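Local coordinates for SH2 domain-containing protein 3C (Homo sapiens, PDB 3T6G), which acts as a signalling adapter in cell adhesion and migration, acting through BCAR1 to activate RAP1, with a closed, exchange-incompetent Cdc25-homology domain, at residues Pro200-His208 with His252-Lys263; Ala50-Asp61 with Glu137-Ser147. The protein carries 2 engineered substitutions. All coordinates share one frame; numbering follows the deposited sequence.

Contact 1. Residues Pro200-His208 with His252-Lys263; sequences PLSNTTFPH and HGGLYHTNAEVK
This contact belongs to the Cdc25-homology (Ras-GEF) domain: the loop 200-208 packs against helix 253-263, with Leu201, Thr204 and Pro207 gathered round the ring of Tyr256. Pro207 sits over one face of that ring in a CH-pi contact, its CD 4.2 Å from the ring centroid and only 4° off the normal. Thr204 lies side by side with the tyrosine and points the same way, CG2 3.6 Å from Tyr256 CE1. With Thr204 OG1 beside its own backbone N (chi1 -51°), the methyl is turned to the ring and the hydroxyl to Pro200 O, where it bonds at 2.8 Å. Leu201 crosses the tyrosine at about a right angle, CD1 3.8 Å from Tyr256 CE1. One turn on, Asn259 ND2 donates to Thr204 O; the modelled length is doubtfully short. Lys263 NZ reaches Asn203 OD1 in a weak bond at 3.4 Å. The stronger partner of Lys263 NZ is Thr141 O. The Lys263 chain bends at its end, and Lys263 CE lies 3.8 Å from Thr205 OG1. With an alanine in place of Tyr256, Pro207 would probably lose the ring face it rests on, and a gap would open between Pro207 and Thr204. Helix 83-86 adds Met84 to the tyrosine and proline. The arrangement is a proline-tyrosine CH-pi contact joining loop to helix within the all-helical Cdc25-homology fold.

Contact 2. Residues Ala50-Asp61 with Glu137-Ser147; sequences ARTLARHVTKVD and ELRGTMGNMFS
Arg51 and Glu137 form a side-on salt bridge where helix 50-64 of the Cdc25-homology fold meets the end of helix 121-140. Arg51 NE bonds Glu137 OE1 at 2.7 Å and Arg51 NH2 bonds Glu137 OE2 at 2.8 Å. The two flat groups are turned 48° apart: NE comes from above the carboxylate plane, while NH2 arrives on the syn side of OE2. Thr141 OG1 bonds OE1 from the opposite face, which should limit rotation of the carboxylate.

The middle of the contact is largely apolar. Ala54 CB meets Leu138 CD2 and Met142 CG, each at 3.8 Å. The bent Met142 chain carries its CE across the side chain of Arg55.

At the far end, buried Asp61 faces the N-terminus of helix 145-155. Asn144 ND2 bonds Asp61 OD2 at 2.7 Å on the anti lone pair. Ser147 OG donates to the same oxygen, though this bond is modelled too short for its length to be trusted. The ring of Phe146 turns its edge to the carboxylate, the planes 83° apart. Asp61 OD1 has its own partner, a salt bridge to Arg102 of helix 93-115. These donors would favour a charged aspartate.

Asn144 is itself the N-cap of helix 145-155. Its CG is anti to the backbone N (chi1 174°), and its OD1 accepts weak capping bonds from Phe146 N and Ser147 N. The amide therefore ties the helix start and reaches Asp61 at once. Gly143, with positive phi, makes the turn before it. The other bond of Asn144 ND2 goes to Thr58 OG1 at 3.3 Å, and that hydroxyl in turn donates to Ala54 O at 3.0 Å, from above the carbonyl plane.

Overall arrangement
Contact 2 is the deeper of the two, its centre about 10 Å from the centre of the chain, against about 17 Å for the centre of contact 1. The centres of the two contacts lie about 12 Å apart. Contact 2 joins helices. It pairs Arg51 with Glu137 at its margin and buries Asp61 with Asn144 and Ser147 at its inner end. Contact 1 sets a loop on a helix, with aromatic and apolar packing and one side chain bonding the loop's main chain. The turn of contact 2 links them. Phe206 probably makes backbone hydrogen bonds to Gly143 and Met145, and its ring stacks with Phe146. Asn203 ND2 makes a weak bond to Gly140 O.

Contact 1. Residues Pro200-His208 with His252-Lys263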
loop_
_atom_site.group_PDB
_atom_site.type_symbol
_atom_site.label_atom_id
_atom_site.label_comp_id
_atom_site.label_asym_id
_atom_site.label_seq_id
_atom_site.Cartn_x
_atom_site.Cartn_y
_atom_site.Cartn_z
ATOM N N PRO A 200 16.827 0.782 5.503
ATOM C CA PRO A 200 17.493 -0.372 6.112
ATOM C C PRO A 200 16.469 -1.185 6.877
ATOM O O PRO A 200 15.757 -0.669 7.737
ATOM C CB PRO A 200 18.519 0.258 7.057
ATOM C CG PRO A 200 18.029 1.646 7.298
ATOM C CD PRO A 200 17.300 2.062 6.056
ATOM N N LEU A 201 16.371 -2.455 6.519
ATOM C CA LEU A 201 15.380 -3.344 7.086
ATOM C C LEU A 201 15.447 -3.306 8.623
ATOM O O LEU A 201 14.431 -3.448 9.303
ATOM C CB LEU A 201 15.648 -4.754 6.550
ATOM C CG LEU A 201 14.652 -5.910 6.609
ATOM C CD1 LEU A 201 13.444 -5.675 5.718
ATOM C CD2 LEU A 201 15.396 -7.155 6.181
ATOM N N SER A 202 16.642 -3.082 9.164
ATOM C CA SER A 202 16.840 -3.126 10.612
ATOM C C SER A 202 16.168 -1.987 11.395
ATOM O O SER A 202 15.971 -2.100 12.606
ATOM C CB SER A 202 18.326 -3.171 10.950
ATOM O OG SER A 202 18.900 -1.884 10.851
ATOM N N ASN A 203 15.828 -0.893 10.721
ATOM C CA ASN A 203 15.082 0.182 11.374
ATOM C C ASN A 203 13.644 0.216 10.925
ATOM O O ASN A 203 12.869 1.058 11.375
ATOM C CB ASN A 203 15.728 1.559 11.138
ATOM C CG ASN A 203 15.074 2.674 11.973
ATOM O OD1 ASN A 203 15.278 2.756 13.184
ATOM N ND2 ASN A 203 14.294 3.534 11.319
ATOM N N THR A 204 13.272 -0.717 10.055
ATOM C CA THR A 204 11.944 -0.686 9.454
ATOM C C THR A 204 10.867 -1.315 10.320
ATOM O O THR A 204 11.084 -2.311 11.020
ATOM C CB THR A 204 11.938 -1.354 8.076
ATOM O OG1 THR A 204 13.000 -0.805 7.287
ATOM C CG2 THR A 204 10.626 -1.106 7.376
ATOM N N THR A 205 9.675 -0.764 10.174
ATOM C CA THR A 205 8.605 -0.933 11.114
ATOM C C THR A 205 7.355 -1.039 10.288
ATOM O O THR A 205 6.368 -1.644 10.687
ATOM C CB THR A 205 8.555 0.355 11.987
ATOM O OG1 THR A 205 8.805 0.049 13.372
ATOM C CG2 THR A 205 7.251 1.097 11.807
ATOM N N PHE A 206 7.403 -0.436 9.110
ATOM C CA PHE A 206 6.305 -0.512 8.169
ATOM C C PHE A 206 6.833 -0.172 6.782
ATOM O O PHE A 206 6.979 0.994 6.443
ATOM C CB PHE A 206 5.219 0.457 8.574
ATOM C CG PHE A 206 3.924 0.229 7.878
ATOM C CD1 PHE A 206 2.739 0.592 8.476
ATOM C CD2 PHE A 206 3.891 -0.374 6.642
ATOM C CE1 PHE A 206 1.544 0.376 7.854
ATOM C CE2 PHE A 206 2.694 -0.584 6.003
ATOM C CZ PHE A 206 1.522 -0.201 6.603
ATOM N N PRO A 207 7.097 -1.200 5.965
ATOM C CA PRO A 207 7.827 -1.085 4.702
ATOM C C PRO A 207 6.985 -0.359 3.673
ATOM O O PRO A 207 5.786 -0.106 3.899
ATOM C CB PRO A 207 7.969 -2.533 4.273
ATOM C CG PRO A 207 6.658 -3.132 4.723
ATOM C CD PRO A 207 6.389 -2.491 6.063
ATOM N N HIS A 208 7.600 -0.031 2.543
ATOM C CA HIS A 208 6.883 0.657 1.479
ATOM C C HIS A 208 6.040 -0.375 0.695
ATOM O O HIS A 208 6.583 -1.219 -0.018
ATOM C CB HIS A 208 7.892 1.414 0.588
ATOM C CG HIS A 208 7.256 2.340 -0.399
ATOM N ND1 HIS A 208 6.172 3.127 -0.090
ATOM C CD2 HIS A 208 7.549 2.596 -1.701
ATOM C CE1 HIS A 208 5.820 3.833 -1.155
ATOM N NE2 HIS A 208 6.641 3.528 -2.143
ATOM N N HIS A 252 9.200 -11.042 5.884
ATOM C CA HIS A 252 9.783 -10.297 6.976
ATOM C C HIS A 252 8.737 -9.720 7.933
ATOM O O HIS A 252 9.029 -8.810 8.710
ATOM C CB HIS A 252 10.686 -9.189 6.422
ATOM C CG HIS A 252 12.025 -9.680 5.977
ATOM N ND1 HIS A 252 12.906 -8.898 5.266
ATOM C CD2 HIS A 252 12.632 -10.877 6.143
ATOM C CE1 HIS A 252 14.004 -9.591 5.015
ATOM N NE2 HIS A 252 13.864 -10.793 5.537
ATOM N N GLY A 253 7.521 -10.248 7.873
ATOM C CA GLY A 253 6.456 -9.804 8.760
ATOM C C GLY A 253 6.805 -9.811 10.247
ATOM O O GLY A 253 6.324 -8.967 11.009
ATOM N N GLY A 254 7.627 -10.779 10.650
ATOM C CA GLY A 254 8.042 -10.941 12.026
ATOM C C GLY A 254 9.118 -9.967 12.443
ATOM O O GLY A 254 9.286 -9.686 13.634
ATOM N N LEU A 255 9.847 -9.438 11.465
ATOM C CA LEU A 255 10.879 -8.454 11.751
ATOM C C LEU A 255 10.240 -7.089 11.984
ATOM O O LEU A 255 10.619 -6.364 12.901
ATOM C CB LEU A 255 11.914 -8.377 10.627
ATOM C CG LEU A 255 12.974 -7.289 10.869
ATOM C CD1 LEU A 255 13.942 -7.752 11.942
ATOM C CD2 LEU A 255 13.733 -6.918 9.601
ATOM N N TYR A 256 9.266 -6.740 11.159
ATOM C CA TYR A 256 8.606 -5.460 11.321
ATOM C C TYR A 256 7.845 -5.404 12.653
ATOM O O TYR A 256 7.841 -4.367 13.330
ATOM C CB TYR A 256 7.682 -5.164 10.134
ATOM C CG TYR A 256 8.378 -5.309 8.803
ATOM C CD1 TYR A 256 9.511 -4.565 8.522
ATOM C CD2 TYR A 256 7.910 -6.197 7.828
ATOM C CE1 TYR A 256 10.161 -4.680 7.324
ATOM C CE2 TYR A 256 8.563 -6.318 6.609
ATOM C CZ TYR A 256 9.686 -5.554 6.365
ATOM O OH TYR A 256 10.361 -5.654 5.174
ATOM N N HIS A 257 7.210 -6.514 13.024
ATOM C CA HIS A 257 6.472 -6.586 14.276
ATOM C C HIS A 257 7.426 -6.339 15.445
ATOM O O HIS A 257 7.190 -5.453 16.279
ATOM C CB HIS A 257 5.800 -7.945 14.423
ATOM C CG HIS A 257 5.449 -8.296 15.837
ATOM N ND1 HIS A 257 4.348 -7.774 16.488
ATOM C CD2 HIS A 257 6.052 -9.130 16.718
ATOM C CE1 HIS A 257 4.291 -8.271 17.715
ATOM N NE2 HIS A 257 5.314 -9.089 17.882
ATOM N N THR A 258 8.506 -7.122 15.480
ATOM C CA THR A 258 9.576 -6.943 16.452
ATOM C C THR A 258 10.026 -5.489 16.560
ATOM O O THR A 258 9.871 -4.870 17.604
ATOM C CB THR A 258 10.814 -7.758 16.091
ATOM O OG1 THR A 258 10.561 -9.147 16.319
ATOM C CG2 THR A 258 11.987 -7.309 16.954
ATOM N N ASN A 259 10.596 -4.959 15.479
ATOM C CA ASN A 259 11.035 -3.573 15.449
ATOM C C ASN A 259 10.001 -2.652 16.042
ATOM O O ASN A 259 10.301 -1.849 16.918
ATOM C CB ASN A 259 11.328 -3.128 14.029
ATOM C CG ASN A 259 12.577 -3.753 13.491
ATOM O OD1 ASN A 259 13.420 -4.237 14.257
ATOM N ND2 ASN A 259 12.722 -3.743 12.170
ATOM N N ALA A 260 8.777 -2.769 15.554
ATOM C CA ALA A 260 7.692 -1.905 15.990
ATOM C C ALA A 260 7.431 -2.057 17.499
ATOM O O ALA A 260 7.127 -1.088 18.182
ATOM C CB ALA A 260 6.442 -2.236 15.197
ATOM N N GLU A 261 7.544 -3.274 18.021
ATOM C CA GLU A 261 7.225 -3.481 19.424
ATOM C C GLU A 261 8.346 -2.958 20.326
ATOM O O GLU A 261 8.090 -2.441 21.425
ATOM C CB GLU A 261 6.873 -4.951 19.719
ATOM C CG GLU A 261 5.513 -5.087 20.407
ATOM C CD GLU A 261 5.036 -6.524 20.569
ATOM O OE1 GLU A 261 3.843 -6.792 20.279
ATOM O OE2 GLU A 261 5.840 -7.378 21.001
ATOM N N VAL A 262 9.581 -3.094 19.849
ATOM C CA VAL A 262 10.745 -2.578 20.552
ATOM C C VAL A 262 10.854 -1.054 20.481
ATOM O O VAL A 262 11.346 -0.414 21.397
ATOM C CB VAL A 262 12.027 -3.116 19.966
ATOM C CG1 VAL A 262 13.207 -2.312 20.520
ATOM C CG2 VAL A 262 12.168 -4.552 20.310
ATOM N N LYS A 263 10.402 -0.485 19.376
ATOM C CA LYS A 263 10.508 0.941 19.167
ATOM C C LYS A 263 9.436 1.647 19.984
ATOM O O LYS A 263 9.494 2.853 20.194
ATOM C CB LYS A 263 10.348 1.247 17.673
ATOM C CG LYS A 263 10.621 2.677 17.311
ATOM C CD LYS A 263 10.285 2.995 15.865
ATOM C CE LYS A 263 11.314 2.426 14.912
ATOM N NZ LYS A 263 12.687 2.610 15.416
#

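Contact 2. Residues Ala50-Asp61 with Glu137-Ser147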
loop_
_atom_site.group_PDB
_atom_site.type_symbol
_atom_site.label_atom_id
_atom_site.label_comp_id
_atom_site.label_asym_id
_atom_site.label_seq_id
_atom_site.Cartn_x
_atom_site.Cartn_y
_atom_site.Cartn_z
ATOM N N ALA A 50 6.555 16.972 16.607
ATOM C CA ALA A 50 6.424 16.076 15.460
ATOM C C ALA A 50 6.750 14.630 15.805
ATOM O O ALA A 50 6.142 13.717 15.259
ATOM C CB ALA A 50 7.308 16.533 14.340
ATOM N N ARG A 51 7.705 14.424 16.704
ATOM C CA ARG A 51 8.131 13.080 17.064
ATOM C C ARG A 51 7.019 12.272 17.746
ATOM O O ARG A 51 6.754 11.140 17.353
ATOM C CB ARG A 51 9.400 13.094 17.911
ATOM C CG ARG A 51 9.844 11.703 18.331
ATOM C CD ARG A 51 11.319 11.665 18.710
ATOM N NE ARG A 51 12.186 12.095 17.612
ATOM C CZ ARG A 51 13.444 12.504 17.766
ATOM N NH1 ARG A 51 13.991 12.548 18.974
ATOM N NH2 ARG A 51 14.160 12.882 16.714
ATOM N N THR A 52 6.341 12.854 18.727
ATOM C CA THR A 52 5.235 12.145 19.354
ATOM C C THR A 52 4.023 12.023 18.399
ATOM O O THR A 52 3.257 11.080 18.473
ATOM C CB THR A 52 4.890 12.704 20.789
ATOM O OG1 THR A 52 3.738 13.554 20.756
ATOM C CG2 THR A 52 6.063 13.466 21.349
ATOM N N LEU A 53 3.854 12.971 17.495
ATOM C CA LEU A 53 2.856 12.809 16.462
ATOM C C LEU A 53 3.184 11.521 15.709
ATOM O O LEU A 53 2.307 10.718 15.421
ATOM C CB LEU A 53 2.896 13.985 15.488
ATOM C CG LEU A 53 2.041 15.170 15.907
ATOM C CD1 LEU A 53 1.580 15.890 14.671
ATOM C CD2 LEU A 53 0.839 14.723 16.776
ATOM N N ALA A 54 4.472 11.336 15.426
ATOM C CA ALA A 54 4.942 10.226 14.611
ATOM C C ALA A 54 4.743 8.918 15.339
ATOM O O ALA A 54 4.275 7.947 14.755
ATOM C CB ALA A 54 6.413 10.407 14.252
ATOM N N ARG A 55 5.108 8.893 16.615
ATOM C CA ARG A 55 4.954 7.688 17.399
ATOM C C ARG A 55 3.491 7.287 17.422
ATOM O O ARG A 55 3.153 6.109 17.294
ATOM C CB ARG A 55 5.469 7.888 18.811
ATOM C CG ARG A 55 6.942 7.600 18.973
ATOM C CD ARG A 55 7.315 7.554 20.459
ATOM N NE ARG A 55 8.695 7.967 20.694
ATOM C CZ ARG A 55 9.058 9.170 21.124
ATOM N NH1 ARG A 55 8.137 10.089 21.390
ATOM N NH2 ARG A 55 10.343 9.452 21.302
ATOM N N HIS A 56 2.610 8.265 17.562
ATOM C CA HIS A 56 1.196 7.947 17.629
ATOM C C HIS A 56 0.620 7.302 16.362
ATOM O O HIS A 56 -0.102 6.315 16.473
ATOM C CB HIS A 56 0.393 9.161 18.055
ATOM C CG HIS A 56 0.452 9.407 19.532
ATOM N ND1 HIS A 56 1.635 9.669 20.190
ATOM C CD2 HIS A 56 -0.508 9.361 20.485
ATOM C CE1 HIS A 56 1.397 9.799 21.478
ATOM N NE2 HIS A 56 0.102 9.624 21.686
ATOM N N VAL A 57 0.936 7.849 15.173
ATOM C CA VAL A 57 0.370 7.325 13.931
ATOM C C VAL A 57 0.930 5.975 13.605
ATOM O O VAL A 57 0.247 5.174 12.997
ATOM C CB VAL A 57 0.736 8.120 12.671
ATOM C CG1 VAL A 57 -0.519 8.546 11.929
ATOM C CG2 VAL A 57 1.663 9.235 12.992
ATOM N N THR A 58 2.212 5.788 13.906
ATOM C CA THR A 58 2.885 4.552 13.632
ATOM C C THR A 58 2.170 3.446 14.383
ATOM O O THR A 58 1.963 2.365 13.832
ATOM C CB THR A 58 4.323 4.596 14.094
ATOM O OG1 THR A 58 5.044 5.510 13.274
ATOM C CG2 THR A 58 4.951 3.218 13.959
ATOM N N LYS A 59 1.791 3.723 15.636
ATOM C CA LYS A 59 1.120 2.721 16.460
ATOM C C LYS A 59 -0.163 2.280 15.774
ATOM O O LYS A 59 -0.423 1.092 15.588
ATOM C CB LYS A 59 0.782 3.288 17.831
ATOM C CG LYS A 59 0.770 2.254 18.948
ATOM C CD LYS A 59 -0.561 1.543 19.124
ATOM C CE LYS A 59 -1.051 1.605 20.599
ATOM N NZ LYS A 59 -0.154 0.945 21.603
ATOM N N VAL A 60 -0.971 3.259 15.404
ATOM C CA VAL A 60 -2.255 2.976 14.806
ATOM C C VAL A 60 -2.064 2.311 13.442
ATOM O O VAL A 60 -2.801 1.410 13.076
ATOM C CB VAL A 60 -3.040 4.273 14.677
ATOM C CG1 VAL A 60 -4.350 4.035 13.982
ATOM C CG2 VAL A 60 -3.275 4.871 16.087
ATOM N N ASP A 61 -1.054 2.769 12.708
ATOM C CA ASP A 61 -0.780 2.296 11.372
ATOM C C ASP A 61 -0.530 0.804 11.455
ATOM O O ASP A 61 -1.060 0.007 10.674
ATOM C CB ASP A 61 0.491 2.977 10.813
ATOM C CG ASP A 61 0.212 4.333 10.166
ATOM O OD1 ASP A 61 -0.982 4.651 9.926
ATOM O OD2 ASP A 61 1.205 5.071 9.889
ATOM N N GLU A 137 10.414 12.519 10.585
ATOM C CA GLU A 137 10.417 11.634 11.749
ATOM C C GLU A 137 9.859 10.243 11.392
ATOM O O GLU A 137 10.457 9.210 11.684
ATOM C CB GLU A 137 9.608 12.255 12.886
ATOM C CG GLU A 137 10.318 13.379 13.606
ATOM C CD GLU A 137 11.459 12.867 14.451
ATOM O OE1 GLU A 137 11.312 11.776 15.044
ATOM O OE2 GLU A 137 12.509 13.542 14.508
ATOM N N LEU A 138 8.697 10.231 10.766
ATOM C CA LEU A 138 8.146 9.003 10.239
ATOM C C LEU A 138 9.216 8.228 9.476
ATOM O O LEU A 138 9.379 7.018 9.654
ATOM C CB LEU A 138 6.961 9.336 9.341
ATOM C CG LEU A 138 5.783 9.855 10.154
ATOM C CD1 LEU A 138 4.672 10.437 9.289
ATOM C CD2 LEU A 138 5.264 8.737 11.073
ATOM N N ARG A 139 9.986 8.930 8.658
ATOM C CA ARG A 139 10.917 8.231 7.791
ATOM C C ARG A 139 12.144 7.746 8.521
ATOM O O ARG A 139 12.667 6.676 8.217
ATOM C CB ARG A 139 11.345 9.115 6.634
ATOM C CG ARG A 139 12.825 9.040 6.383
ATOM C CD ARG A 139 13.136 9.346 4.959
ATOM N NE ARG A 139 14.196 8.474 4.504
ATOM C CZ ARG A 139 15.449 8.860 4.347
ATOM N NH1 ARG A 139 15.781 10.118 4.598
ATOM N NH2 ARG A 139 16.362 7.992 3.929
ATOM N N GLY A 140 12.606 8.535 9.483
ATOM C CA GLY A 140 13.894 8.290 10.105
ATOM C C GLY A 140 13.822 7.688 11.487
ATOM O O GLY A 140 14.459 6.684 11.769
ATOM N N THR A 141 13.057 8.312 12.365
ATOM C CA THR A 141 12.930 7.813 13.721
ATOM C C THR A 141 12.058 6.554 13.745
ATOM O O THR A 141 12.464 5.513 14.266
ATOM C CB THR A 141 12.334 8.887 14.648
ATOM O OG1 THR A 141 13.195 10.026 14.665
ATOM C CG2 THR A 141 12.231 8.364 16.040
ATOM N N MET A 142 10.870 6.655 13.157
ATOM C CA MET A 142 9.892 5.573 13.180
ATOM C C MET A 142 10.071 4.477 12.123
ATOM O O MET A 142 9.483 3.406 12.254
ATOM C CB MET A 142 8.482 6.152 13.042
ATOM C CG MET A 142 8.057 7.025 14.204
ATOM S SD MET A 142 8.869 6.506 15.718
ATOM C CE MET A 142 7.765 5.193 16.196
ATOM N N GLY A 143 10.844 4.746 11.069
ATOM C CA GLY A 143 10.942 3.826 9.937
ATOM C C GLY A 143 9.570 3.335 9.482
ATOM O O GLY A 143 9.363 2.146 9.283
ATOM N N ASN A 144 8.626 4.264 9.363
ATOM C CA ASN A 144 7.264 3.970 8.953
ATOM C C ASN A 144 7.009 4.558 7.562
ATOM O O ASN A 144 6.593 5.714 7.454
ATOM C CB ASN A 144 6.261 4.539 9.989
ATOM C CG ASN A 144 4.832 4.394 9.539
ATOM O OD1 ASN A 144 4.573 3.752 8.515
ATOM N ND2 ASN A 144 3.891 4.993 10.276
ATOM N N MET A 145 7.275 3.775 6.505
ATOM C CA MET A 145 7.147 4.258 5.122
ATOM C C MET A 145 5.705 4.555 4.750
ATOM O O MET A 145 5.433 5.339 3.850
ATOM C CB MET A 145 7.695 3.252 4.107
ATOM C CG MET A 145 9.157 2.877 4.228
ATOM S SD MET A 145 10.276 4.300 4.316
ATOM C CE MET A 145 9.962 4.879 5.982
ATOM N N PHE A 146 4.773 3.905 5.426
ATOM C CA PHE A 146 3.362 4.073 5.087
ATOM C C PHE A 146 2.920 5.525 5.321
ATOM O O PHE A 146 2.609 6.243 4.372
ATOM C CB PHE A 146 2.500 3.066 5.867
ATOM C CG PHE A 146 1.001 3.266 5.700
ATOM C CD1 PHE A 146 0.329 2.739 4.630
ATOM C CD2 PHE A 146 0.278 3.968 6.628
ATOM C CE1 PHE A 146 -1.022 2.915 4.488
ATOM C CE2 PHE A 146 -1.077 4.142 6.486
ATOM C CZ PHE A 146 -1.727 3.625 5.419
ATOM N N SER A 147 2.916 5.965 6.577
ATOM C CA SER A 147 2.519 7.346 6.894
ATOM C C SER A 147 3.507 8.425 6.431
ATOM O O SER A 147 3.107 9.541 6.110
ATOM C CB SER A 147 2.157 7.505 8.375
ATOM O OG SER A 147 0.786 7.135 8.555
#